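Local coordinates for vesicular integral-membrane protein VIP36 (Canis lupus familiaris, PDB 2DUP), which acts as a calcium-dependent intracellular lectin that binds high-mannose glycans and helps transport and sort the glycoproteins carrying them in the early secretory pathway, at residues D104-L109 against S130-N135. Residues are numbered along the deposited sequence; the frame is centred on the assembly and turned at random.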
# COMPACT_ATOMS: atom_id res chain seq x y z
N ASP A 104 5.24 2.49 12.74
CA ASP A 104 4.41 3.66 12.99
C ASP A 104 5.24 4.95 12.91
O ASP A 104 6.47 4.88 12.76
CB ASP A 104 3.79 3.53 14.38
CG ASP A 104 2.46 4.22 14.49
OD1 ASP A 104 2.06 4.96 13.54
OD2 ASP A 104 1.82 4.00 15.55
N ASN A 105 4.58 6.12 12.99
CA ASN A 105 5.28 7.43 12.92
C ASN A 105 6.23 7.54 11.74
O ASN A 105 7.36 8.01 11.88
CB ASN A 105 6.02 7.76 14.24
CG ASN A 105 5.08 7.90 15.39
OD1 ASN A 105 4.70 6.91 15.98
ND2 ASN A 105 4.62 9.12 15.66
N PHE A 106 5.76 7.09 10.58
CA PHE A 106 6.52 7.06 9.31
C PHE A 106 6.53 8.43 8.62
O PHE A 106 5.81 9.32 9.04
CB PHE A 106 5.89 6.01 8.36
CG PHE A 106 4.42 6.23 8.10
CD1 PHE A 106 3.98 7.00 7.02
CD2 PHE A 106 3.46 5.65 8.94
CE1 PHE A 106 2.63 7.22 6.77
CE2 PHE A 106 2.10 5.89 8.71
CZ PHE A 106 1.69 6.66 7.62
N HIS A 107 7.36 8.60 7.60
CA HIS A 107 7.42 9.84 6.82
C HIS A 107 6.96 9.49 5.41
O HIS A 107 7.55 8.66 4.78
CB HIS A 107 8.85 10.41 6.85
CG HIS A 107 9.34 10.74 8.23
ND1 HIS A 107 9.48 12.03 8.68
CD2 HIS A 107 9.69 9.95 9.28
CE1 HIS A 107 9.89 12.03 9.94
NE2 HIS A 107 10.04 10.77 10.33
N GLY A 108 5.86 10.08 4.95
CA GLY A 108 5.41 9.86 3.56
C GLY A 108 3.97 9.42 3.53
O GLY A 108 3.16 9.86 4.34
N LEU A 109 3.68 8.51 2.62
CA LEU A 109 2.32 8.14 2.25
C LEU A 109 2.02 6.68 2.57
O LEU A 109 2.80 5.82 2.25
CB LEU A 109 2.17 8.30 0.70
CG LEU A 109 0.87 7.83 0.03
CD1 LEU A 109 -0.25 8.67 0.56
CD2 LEU A 109 0.93 7.97 -1.52
N SER A 130 -7.99 3.38 2.86
CA SER A 130 -7.78 4.80 3.23
C SER A 130 -6.35 5.24 3.00
O SER A 130 -5.46 4.42 2.80
CB SER A 130 -8.15 5.05 4.68
OG SER A 130 -7.32 4.27 5.51
N VAL A 131 -6.14 6.54 3.05
CA VAL A 131 -4.83 7.08 2.77
C VAL A 131 -4.40 7.88 4.00
O VAL A 131 -5.24 8.42 4.71
CB VAL A 131 -4.83 7.93 1.47
CG1 VAL A 131 -6.02 8.91 1.43
CG2 VAL A 131 -3.54 8.70 1.32
N MET A 132 -3.10 7.92 4.26
CA MET A 132 -2.62 8.71 5.38
C MET A 132 -1.30 9.30 4.96
O MET A 132 -0.49 8.59 4.38
CB MET A 132 -2.40 7.81 6.61
CG MET A 132 -1.76 8.52 7.83
SD MET A 132 -1.65 7.31 9.17
CE MET A 132 -0.73 8.21 10.45
N VAL A 133 -1.11 10.59 5.24
CA VAL A 133 0.14 11.27 4.98
C VAL A 133 0.77 11.68 6.34
O VAL A 133 0.08 12.15 7.23
CB VAL A 133 -0.08 12.47 4.03
CG1 VAL A 133 1.20 13.36 3.89
CG2 VAL A 133 -0.53 11.95 2.66
N ASN A 134 2.06 11.42 6.51
CA ASN A 134 2.66 11.51 7.83
C ASN A 134 4.01 12.17 7.66
O ASN A 134 4.66 11.98 6.67
CB ASN A 134 2.75 10.09 8.45
CG ASN A 134 2.88 10.08 9.96
OD1 ASN A 134 3.20 11.08 10.60
ND2 ASN A 134 2.65 8.92 10.55
N ASN A 135 4.35 13.02 8.63
CA ASN A 135 5.58 13.78 8.68
C ASN A 135 6.39 13.29 9.91
O ASN A 135 7.24 14.00 10.41
CB ASN A 135 5.23 15.29 8.85
CG ASN A 135 4.63 15.63 10.28
OD1 ASN A 135 3.95 14.78 10.90
ND2 ASN A 135 4.92 16.86 10.80
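Gly108 and Asn134 form an antiparallel hydrogen-bonded pair: Gly108 N donates to Asn134 O at 2.8 Å, almost straight at 169°, and Asn134 N returns a bond to Gly108 O at 2.9 Å. The backbone angles of Gly108 suit glycine, and here the chain turns a corner. The side chain of Asn134 lies across one face of the Phe106 ring. Its CB sits 3.7 Å from the Phe106 ring centroid in a CH-pi contact, and its amide plane stands 77° from the ring. Asn134 ND2 is hydrogen-bonded to Leu138 O, which probably helps hold the amide over the ring. Met132 meets the same ring at its edge, a Met-aromatic contact with SD 3.7 Å from Phe106 CZ. Its extended chain, with CG anti to the backbone N (chi1 175°), carries the sulfur there. Trp88 packs edge-to-face with Phe106. This is where strand 109-114 begins beside strand 128-135 in the seven-stranded sheet of the legume-lectin-like beta-sandwich. Leu109 and Val133 point to the other side, toward strands 175-181 and 189-198 of the second sheet. There Leu109 CD1 presses tightly on Val131 CG2 at 3.4 Å. Asn135, the N-glycosylated residue, faces His107 in an antiparallel non-hydrogen-bonded pair.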